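Local atomic coordinates of pesticidial crystal protein CRY2AA (Bacillus thuringiensis serovar kurstaki, PDB entry 1I5P), a protein that binds midgut epithelial cells of mosquito and moth larvae and kills them by colloid-osmotic lysis, acting as an insecticidal delta-endotoxin. Residues A[531-536]-A[604-609]; A[497-502]-A[521-526]; A[560-565]-A[594-599]. All coordinates share one frame; numbering follows the deposited sequence.

Contact 1 (A[531-536]-A[604-609]); sequences TARYTL and TLDINV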
loop_
_atom_site.group_PDB
_atom_site.type_symbol
_atom_site.label_atom_id
_atom_site.label_comp_id
_atom_site.label_asym_id
_atom_site.label_seq_id
_atom_site.Cartn_x
_atom_site.Cartn_y
_atom_site.Cartn_z
ATOM N N THR A 531 -17.672 -17.515 -3.986
ATOM C CA THR A 531 -17.319 -17.584 -2.580
ATOM C C THR A 531 -15.825 -17.397 -2.400
ATOM O O THR A 531 -15.022 -18.038 -3.079
ATOM C CB THR A 531 -17.719 -18.939 -1.959
ATOM O OG1 THR A 531 -19.148 -19.047 -1.931
ATOM C CG2 THR A 531 -17.174 -19.059 -0.543
ATOM N N ALA A 532 -15.469 -16.500 -1.490
ATOM C CA ALA A 532 -14.079 -16.219 -1.176
ATOM C C ALA A 532 -13.851 -16.638 0.273
ATOM O O ALA A 532 -14.505 -16.129 1.188
ATOM C CB ALA A 532 -13.784 -14.724 -1.350
ATOM N N ARG A 533 -12.941 -17.581 0.483
ATOM C CA ARG A 533 -12.649 -18.040 1.830
ATOM C C ARG A 533 -11.375 -17.427 2.381
ATOM O O ARG A 533 -10.368 -17.330 1.684
ATOM C CB ARG A 533 -12.517 -19.565 1.876
ATOM C CG ARG A 533 -11.810 -20.052 3.147
ATOM C CD ARG A 533 -11.957 -21.539 3.365
ATOM N NE ARG A 533 -13.342 -21.898 3.655
ATOM C CZ ARG A 533 -13.749 -23.129 3.940
ATOM N NH1 ARG A 533 -12.877 -24.128 3.972
ATOM N NH2 ARG A 533 -15.028 -23.359 4.205
ATOM N N TYR A 534 -11.430 -17.034 3.648
ATOM C CA TYR A 534 -10.289 -16.457 4.342
ATOM C C TYR A 534 -10.072 -17.236 5.631
ATOM O O TYR A 534 -11.024 -17.728 6.239
ATOM C CB TYR A 534 -10.542 -14.984 4.659
ATOM C CG TYR A 534 -10.818 -14.163 3.425
ATOM C CD1 TYR A 534 -12.085 -14.134 2.855
ATOM C CD2 TYR A 534 -9.792 -13.474 2.785
ATOM C CE1 TYR A 534 -12.329 -13.445 1.670
ATOM C CE2 TYR A 534 -10.024 -12.779 1.600
ATOM C CZ TYR A 534 -11.293 -12.775 1.049
ATOM O OH TYR A 534 -11.513 -12.129 -0.142
ATOM N N THR A 535 -8.814 -17.356 6.038
ATOM C CA THR A 535 -8.482 -18.081 7.256
ATOM C C THR A 535 -7.639 -17.217 8.181
ATOM O O THR A 535 -6.658 -16.595 7.756
ATOM C CB THR A 535 -7.721 -19.378 6.939
ATOM O OG1 THR A 535 -8.468 -20.138 5.986
ATOM C CG2 THR A 535 -7.536 -20.214 8.209
ATOM N N LEU A 536 -8.019 -17.194 9.452
ATOM C CA LEU A 536 -7.308 -16.391 10.429
ATOM C C LEU A 536 -7.054 -17.162 11.722
ATOM O O LEU A 536 -7.792 -18.093 12.065
ATOM C CB LEU A 536 -8.117 -15.125 10.723
ATOM C CG LEU A 536 -9.445 -15.324 11.453
ATOM C CD1 LEU A 536 -9.216 -15.115 12.940
ATOM C CD2 LEU A 536 -10.492 -14.340 10.952
ATOM N N THR A 604 -12.217 -20.130 9.712
ATOM C CA THR A 604 -12.484 -19.866 8.304
ATOM C C THR A 604 -13.634 -18.873 8.183
ATOM O O THR A 604 -14.617 -18.943 8.921
ATOM C CB THR A 604 -12.868 -21.150 7.529
ATOM O OG1 THR A 604 -14.089 -21.679 8.055
ATOM C CG2 THR A 604 -11.770 -22.193 7.640
ATOM N N LEU A 605 -13.490 -17.937 7.254
ATOM C CA LEU A 605 -14.505 -16.928 7.004
ATOM C C LEU A 605 -14.905 -17.050 5.548
ATOM O O LEU A 605 -14.107 -16.746 4.658
ATOM C CB LEU A 605 -13.948 -15.524 7.261
ATOM C CG LEU A 605 -14.768 -14.349 6.710
ATOM C CD1 LEU A 605 -16.122 -14.286 7.405
ATOM C CD2 LEU A 605 -14.003 -13.046 6.913
ATOM N N ASP A 606 -16.125 -17.508 5.295
ATOM C CA ASP A 606 -16.594 -17.650 3.923
ATOM C C ASP A 606 -17.523 -16.510 3.553
ATOM O O ASP A 606 -18.518 -16.255 4.226
ATOM C CB ASP A 606 -17.310 -18.991 3.728
ATOM C CG ASP A 606 -16.380 -20.174 3.880
ATOM O OD1 ASP A 606 -15.229 -20.092 3.402
ATOM O OD2 ASP A 606 -16.804 -21.194 4.471
ATOM N N ILE A 607 -17.165 -15.810 2.485
ATOM C CA ILE A 607 -17.960 -14.694 2.003
ATOM C C ILE A 607 -18.532 -15.048 0.633
ATOM O O ILE A 607 -17.806 -15.101 -0.362
ATOM C CB ILE A 607 -17.103 -13.411 1.901
ATOM C CG1 ILE A 607 -16.495 -13.084 3.273
ATOM C CG2 ILE A 607 -17.954 -12.255 1.418
ATOM C CD1 ILE A 607 -15.641 -11.818 3.309
ATOM N N ASN A 608 -19.836 -15.306 0.595
ATOM C CA ASN A 608 -20.513 -15.658 -0.644
ATOM C C ASN A 608 -21.346 -14.492 -1.150
ATOM O O ASN A 608 -22.121 -13.894 -0.406
ATOM C CB ASN A 608 -21.392 -16.893 -0.438
ATOM C CG ASN A 608 -22.266 -17.197 -1.643
ATOM O OD1 ASN A 608 -23.346 -16.627 -1.803
ATOM N ND2 ASN A 608 -21.795 -18.087 -2.503
ATOM N N VAL A 609 -21.183 -14.173 -2.426
ATOM C CA VAL A 609 -21.905 -13.059 -3.005
ATOM C C VAL A 609 -22.818 -13.453 -4.152
ATOM O O VAL A 609 -22.423 -14.169 -5.074
ATOM C CB VAL A 609 -20.930 -11.964 -3.497
ATOM C CG1 VAL A 609 -21.708 -10.831 -4.157
ATOM C CG2 VAL A 609 -20.114 -11.433 -2.326
#
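Tyr534 and Leu605 face each other as a hydrogen-bonded pair in two neighbouring antiparallel strands of the C-terminal beta sandwich, the lectin-like jelly roll of this three-domain toxin. Their backbones exchange two bonds, Leu605 N reaching Tyr534 O at 2.7 Å, and two residues along each strand, past the non-hydrogen-bonded pair Arg533-Asp606, Ala532 and Ile607 do the same. These four side chains turn to the inner face, the tightly packed half of the contact. The Tyr534 side chain crosses that of Ile607, with Tyr534 CE1 4.0 Å from Ile607 CD1, while the ring edge lies by Leu605 O. Leucine and isoleucine suit this layer, which strands 617-626 and 522-525 cover from the other sheet; the one polar tip, Tyr534 OH, is satisfied by the carbonyl of Pro498.

The outer face is polar and partly open to solvent. Arg533 and Asp606 lie side by side there, pointing the same way, with their flat groups 16° apart. They form a salt bridge, opposite charges that suit a partly exposed face: side-on, NE meets OD1 and NH2 meets OD2, each on the syn lone pair. A bend at chi3 (-67°) turns NE out of the extended line of the chain, toward Asp606, and CB of Thr604 sits over one face of the guanidinium. Asn608 ND2, which also bonds Asn529, donates an N-H to Thr531 OG1, 2.9 Å away and nearly straight at 170°.

Contact 2 (A[497-502]-A[521-526]); sequences SPIHAT and DSLRFE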
loop_
_atom_site.group_PDB
_atom_site.type_symbol
_atom_site.label_atom_id
_atom_site.label_comp_id
_atom_site.label_asym_id
_atom_site.label_seq_id
_atom_site.Cartn_x
_atom_site.Cartn_y
_atom_site.Cartn_z
ATOM N N SER A 497 -7.068 -8.036 3.901
ATOM C CA SER A 497 -7.258 -7.652 2.517
ATOM C C SER A 497 -7.999 -8.769 1.809
ATOM O O SER A 497 -7.647 -9.948 1.945
ATOM C CB SER A 497 -5.916 -7.425 1.816
ATOM O OG SER A 497 -6.107 -7.369 0.412
ATOM N N PRO A 498 -9.042 -8.417 1.048
ATOM C CA PRO A 498 -9.824 -9.406 0.313
ATOM C C PRO A 498 -8.942 -10.174 -0.656
ATOM O O PRO A 498 -9.308 -11.250 -1.113
ATOM C CB PRO A 498 -10.863 -8.547 -0.399
ATOM C CG PRO A 498 -11.108 -7.452 0.595
ATOM C CD PRO A 498 -9.686 -7.093 0.981
ATOM N N ILE A 499 -7.774 -9.618 -0.965
ATOM C CA ILE A 499 -6.853 -10.260 -1.897
ATOM C C ILE A 499 -6.163 -11.468 -1.269
ATOM O O ILE A 499 -5.791 -12.416 -1.966
ATOM C CB ILE A 499 -5.755 -9.274 -2.385
ATOM C CG1 ILE A 499 -6.398 -8.005 -2.966
ATOM C CG2 ILE A 499 -4.854 -9.960 -3.409
ATOM C CD1 ILE A 499 -7.522 -8.253 -3.955
ATOM N N HIS A 500 -6.014 -11.431 0.052
ATOM C CA HIS A 500 -5.340 -12.494 0.797
ATOM C C HIS A 500 -6.283 -13.616 1.208
ATOM O O HIS A 500 -6.391 -13.962 2.389
ATOM C CB HIS A 500 -4.676 -11.893 2.034
ATOM C CG HIS A 500 -3.640 -10.861 1.716
ATOM N ND1 HIS A 500 -3.210 -9.928 2.637
ATOM C CD2 HIS A 500 -2.919 -10.639 0.590
ATOM C CE1 HIS A 500 -2.268 -9.180 2.093
ATOM N NE2 HIS A 500 -2.071 -9.590 0.853
ATOM N N ALA A 501 -6.956 -14.193 0.223
ATOM C CA ALA A 501 -7.894 -15.269 0.482
ATOM C C ALA A 501 -7.231 -16.633 0.509
ATOM O O ALA A 501 -6.143 -16.827 -0.037
ATOM C CB ALA A 501 -8.991 -15.258 -0.568
ATOM N N THR A 502 -7.891 -17.579 1.165
ATOM C CA THR A 502 -7.397 -18.946 1.216
ATOM C C THR A 502 -7.652 -19.524 -0.169
ATOM O O THR A 502 -6.810 -20.218 -0.740
ATOM C CB THR A 502 -8.179 -19.781 2.244
ATOM O OG1 THR A 502 -7.940 -19.260 3.558
ATOM C CG2 THR A 502 -7.749 -21.240 2.182
ATOM N N ASP A 521 -5.969 -2.954 -3.141
ATOM C CA ASP A 521 -6.991 -3.116 -4.167
ATOM C C ASP A 521 -8.158 -3.968 -3.688
ATOM O O ASP A 521 -8.092 -4.612 -2.640
ATOM C CB ASP A 521 -6.381 -3.717 -5.442
ATOM C CG ASP A 521 -5.306 -2.827 -6.048
ATOM O OD1 ASP A 521 -5.320 -1.602 -5.774
ATOM O OD2 ASP A 521 -4.451 -3.346 -6.804
ATOM N N SER A 522 -9.237 -3.953 -4.463
ATOM C CA SER A 522 -10.423 -4.721 -4.121
ATOM C C SER A 522 -10.551 -5.961 -5.000
ATOM O O SER A 522 -9.839 -6.112 -6.000
ATOM C CB SER A 522 -11.681 -3.855 -4.265
ATOM O OG SER A 522 -11.881 -3.456 -5.614
ATOM N N LEU A 523 -11.457 -6.851 -4.605
ATOM C CA LEU A 523 -11.710 -8.075 -5.348
ATOM C C LEU A 523 -13.074 -7.883 -6.008
ATOM O O LEU A 523 -14.093 -7.753 -5.324
ATOM C CB LEU A 523 -11.732 -9.275 -4.392
ATOM C CG LEU A 523 -11.247 -10.622 -4.935
ATOM C CD1 LEU A 523 -9.843 -10.479 -5.524
ATOM C CD2 LEU A 523 -11.255 -11.660 -3.806
ATOM N N ARG A 524 -13.089 -7.840 -7.336
ATOM C CA ARG A 524 -14.338 -7.648 -8.059
ATOM C C ARG A 524 -14.911 -8.966 -8.564
ATOM O O ARG A 524 -14.294 -9.651 -9.382
ATOM C CB ARG A 524 -14.136 -6.693 -9.241
ATOM C CG ARG A 524 -15.435 -6.360 -9.968
ATOM C CD ARG A 524 -15.226 -5.441 -11.170
ATOM N NE ARG A 524 -14.488 -6.081 -12.259
ATOM C CZ ARG A 524 -13.283 -5.700 -12.672
ATOM N NH1 ARG A 524 -12.668 -4.680 -12.087
ATOM N NH2 ARG A 524 -12.698 -6.323 -13.684
ATOM N N PHE A 525 -16.091 -9.316 -8.065
ATOM C CA PHE A 525 -16.769 -10.540 -8.475
ATOM C C PHE A 525 -17.702 -10.206 -9.638
ATOM O O PHE A 525 -18.600 -9.375 -9.506
ATOM C CB PHE A 525 -17.591 -11.121 -7.315
ATOM C CG PHE A 525 -16.778 -11.456 -6.092
ATOM C CD1 PHE A 525 -17.146 -10.961 -4.842
ATOM C CD2 PHE A 525 -15.647 -12.260 -6.186
ATOM C CE1 PHE A 525 -16.396 -11.264 -3.703
ATOM C CE2 PHE A 525 -14.888 -12.568 -5.052
ATOM C CZ PHE A 525 -15.266 -12.068 -3.809
ATOM N N GLU A 526 -17.482 -10.844 -10.780
ATOM C CA GLU A 526 -18.319 -10.598 -11.948
ATOM C C GLU A 526 -19.292 -11.741 -12.178
ATOM O O GLU A 526 -20.203 -11.633 -12.997
ATOM C CB GLU A 526 -17.448 -10.392 -13.190
ATOM C CG GLU A 526 -16.690 -9.076 -13.186
ATOM C CD GLU A 526 -15.869 -8.865 -14.442
ATOM O OE1 GLU A 526 -16.047 -9.630 -15.412
ATOM O OE2 GLU A 526 -15.049 -7.922 -14.464
HETATM O O HOH W 1 -6.711 -4.700 -0.362
#
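Ile499 meets Leu523 through two successive bends of its own side chain: chi1 (-54°) puts CG1 anti to the carbonyl carbon, and chi2 (-48°) then turns CD1 so that it lies 3.6 Å from Leu523 CD1, the two chains crossing obliquely. CD1 of the isoleucine also rests near Ser522 O, and its CG1 lies 3.8 Å from Asp521 O. The other branch of Leu523 goes to the proline, with CD2 3.3 Å from Pro498 O. Nearer the backbone, Pro498 CB and Leu523 CB meet at 4.2 Å. Leucine suits this place because its forked end can serve both neighbours at once.

Residues 497-500 form a type I beta turn, in which proline fits the second position because its ring already fixes phi near the value required. Ser497 adds an ST turn, its OG accepting from Ile499 N. The same hydroxyl reaches across by way of a water, which stands 2.8 Å from Ser497 OG and donates to Asp521 O. Tyr534 of strand 530-537 packs on Leu523.

The contact thus fastens a loop to strand 522-525 within the C-terminal sandwich. Its chemistry implies a division of labour: the side chains meet by apolar packing, while the water is the polar link between the two segments and satisfies the buried carbonyl oxygen of Asp521.

Contact 3 (A[560-565]-A[594-599]); sequences TINGRV and NIVASD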
loop_
_atom_site.group_PDB
_atom_site.type_symbol
_atom_site.label_atom_id
_atom_site.label_comp_id
_atom_site.label_asym_id
_atom_site.label_seq_id
_atom_site.Cartn_x
_atom_site.Cartn_y
_atom_site.Cartn_z
ATOM N N THR A 560 -20.369 -17.055 6.326
ATOM C CA THR A 560 -20.405 -18.243 7.153
ATOM C C THR A 560 -19.134 -18.306 7.983
ATOM O O THR A 560 -18.021 -18.341 7.447
ATOM C CB THR A 560 -20.529 -19.517 6.299
ATOM O OG1 THR A 560 -21.678 -19.404 5.451
ATOM C CG2 THR A 560 -20.694 -20.742 7.187
ATOM N N ILE A 561 -19.317 -18.309 9.299
ATOM C CA ILE A 561 -18.212 -18.363 10.240
ATOM C C ILE A 561 -18.759 -18.824 11.592
ATOM O O ILE A 561 -19.855 -18.430 11.986
ATOM C CB ILE A 561 -17.550 -16.968 10.372
ATOM C CG1 ILE A 561 -16.351 -17.038 11.316
ATOM C CG2 ILE A 561 -18.578 -15.940 10.839
ATOM C CD1 ILE A 561 -15.497 -15.783 11.290
ATOM N N ASN A 562 -18.007 -19.674 12.289
ATOM C CA ASN A 562 -18.435 -20.185 13.589
ATOM C C ASN A 562 -19.722 -20.993 13.451
ATOM O O ASN A 562 -20.522 -21.064 14.384
ATOM C CB ASN A 562 -18.692 -19.028 14.560
ATOM C CG ASN A 562 -17.453 -18.185 14.824
ATOM O OD1 ASN A 562 -17.554 -16.979 15.067
ATOM N ND2 ASN A 562 -16.285 -18.814 14.798
ATOM N N GLY A 563 -19.928 -21.596 12.287
ATOM C CA GLY A 563 -21.137 -22.369 12.077
ATOM C C GLY A 563 -22.354 -21.470 11.960
ATOM O O GLY A 563 -23.485 -21.950 11.885
ATOM N N ARG A 564 -22.126 -20.160 11.946
ATOM C CA ARG A 564 -23.217 -19.198 11.828
ATOM C C ARG A 564 -23.273 -18.664 10.398
ATOM O O ARG A 564 -22.237 -18.430 9.769
ATOM C CB ARG A 564 -23.006 -18.024 12.790
ATOM C CG ARG A 564 -22.597 -18.408 14.208
ATOM C CD ARG A 564 -22.442 -17.152 15.066
ATOM N NE ARG A 564 -21.638 -17.375 16.266
ATOM C CZ ARG A 564 -21.209 -16.404 17.070
ATOM N NH1 ARG A 564 -21.504 -15.136 16.809
ATOM N NH2 ARG A 564 -20.473 -16.697 18.133
ATOM N N VAL A 565 -24.484 -18.468 9.885
ATOM C CA VAL A 565 -24.652 -17.947 8.537
ATOM C C VAL A 565 -25.374 -16.609 8.586
ATOM O O VAL A 565 -26.544 -16.543 8.959
ATOM C CB VAL A 565 -25.477 -18.905 7.657
ATOM C CG1 VAL A 565 -25.505 -18.398 6.221
ATOM C CG2 VAL A 565 -24.890 -20.304 7.719
ATOM N N ASN A 594 -21.803 -10.098 15.025
ATOM C CA ASN A 594 -20.802 -10.485 15.998
ATOM C C ASN A 594 -20.207 -11.856 15.689
ATOM O O ASN A 594 -20.929 -12.803 15.383
ATOM C CB ASN A 594 -21.422 -10.481 17.393
ATOM C CG ASN A 594 -20.462 -10.966 18.456
ATOM O OD1 ASN A 594 -20.339 -12.169 18.696
ATOM N ND2 ASN A 594 -19.765 -10.034 19.091
ATOM N N ILE A 595 -18.884 -11.953 15.762
ATOM C CA ILE A 595 -18.206 -13.205 15.498
ATOM C C ILE A 595 -17.142 -13.453 16.556
ATOM O O ILE A 595 -16.693 -12.524 17.230
ATOM C CB ILE A 595 -17.552 -13.215 14.083
ATOM C CG1 ILE A 595 -16.344 -12.278 14.032
ATOM C CG2 ILE A 595 -18.579 -12.818 13.039
ATOM C CD1 ILE A 595 -15.029 -12.947 14.407
ATOM N N VAL A 596 -16.742 -14.714 16.700
ATOM C CA VAL A 596 -15.731 -15.084 17.679
ATOM C C VAL A 596 -14.462 -15.572 16.994
ATOM O O VAL A 596 -14.495 -16.535 16.233
ATOM C CB VAL A 596 -16.220 -16.214 18.605
ATOM C CG1 VAL A 596 -15.271 -16.346 19.800
ATOM C CG2 VAL A 596 -17.643 -15.937 19.073
ATOM N N ALA A 597 -13.346 -14.898 17.261
ATOM C CA ALA A 597 -12.061 -15.292 16.691
ATOM C C ALA A 597 -11.458 -16.341 17.626
ATOM O O ALA A 597 -10.499 -16.064 18.350
ATOM C CB ALA A 597 -11.134 -14.084 16.583
ATOM N N SER A 598 -12.045 -17.537 17.607
ATOM C CA SER A 598 -11.616 -18.661 18.439
ATOM C C SER A 598 -10.112 -18.659 18.711
ATOM O O SER A 598 -9.307 -18.598 17.782
ATOM C CB SER A 598 -12.022 -19.974 17.770
ATOM O OG SER A 598 -13.395 -19.947 17.413
ATOM N N ASP A 599 -9.738 -18.734 19.987
ATOM C CA ASP A 599 -8.331 -18.714 20.389
ATOM C C ASP A 599 -7.532 -19.921 19.889
ATOM O O ASP A 599 -8.039 -21.041 19.855
ATOM C CB ASP A 599 -8.227 -18.634 21.910
ATOM C CG ASP A 599 -6.993 -17.884 22.373
ATOM O OD1 ASP A 599 -6.069 -17.679 21.557
ATOM O OD2 ASP A 599 -6.949 -17.499 23.559
#
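Asn562 reads the backbone of Val596 with both ends of its amide, much as a neighbouring strand would. Its OD1 accepts from Val596 N at 2.9 Å, a nearly straight bond of 167°, and its ND2 donates to Val596 O at 3.2 Å, less straight at 144°. Beneath this pair Ile561 and Ile595 cross at about a right angle, CG2 to CG2 3.8 Å apart. Arg564, extended from CG to NE, slants across Val596 and brings its guanidinium near Asn594 O and the methyl CG2 of Val596; NH1 is bonded to Tyr566 OH.

What positions the asparagine is the type I' turn from Ile561 to Arg564, closed by backbone bonds in both directions between those two residues. The two central positions, Asn562 and Gly563, have positive phi, which asparagine and glycine tolerate readily. At Asn562, chi1 (-61°) places CG anti to the carbonyl carbon, on the side of strand 585-597.

The hairpin of strands 555-561 and 564-571 is thereby pinned at its tip to residues 594-596 of strand 585-597, which belongs to the other sheet of the sandwich and pairs with strand 541-550, while Val603 of strand 602-610 packs on Ile561, Asn562 and Ser598.

All three contacts lie in the C-terminal beta sandwich. The residues that touch in contact 2 are all buried; contacts 1 and 3 are partly buried and nearer the outside. Only contact 1 joins paired strands of one sheet, so regular backbone bonding dominates there, with charge on its outer face. Contacts 2 and 3 tie loops or turns to strands, contact 2 by apolar packing and a water, contact 3 by an asparagine amide over an isoleucine pair. Contact 1 touches both others: Thr502 of the loop probably bonds the backbone of Arg533, and Thr560 N probably bonds Asp606 O. Contacts 2 and 3 do not touch, their nearest atoms being about 11 Å apart.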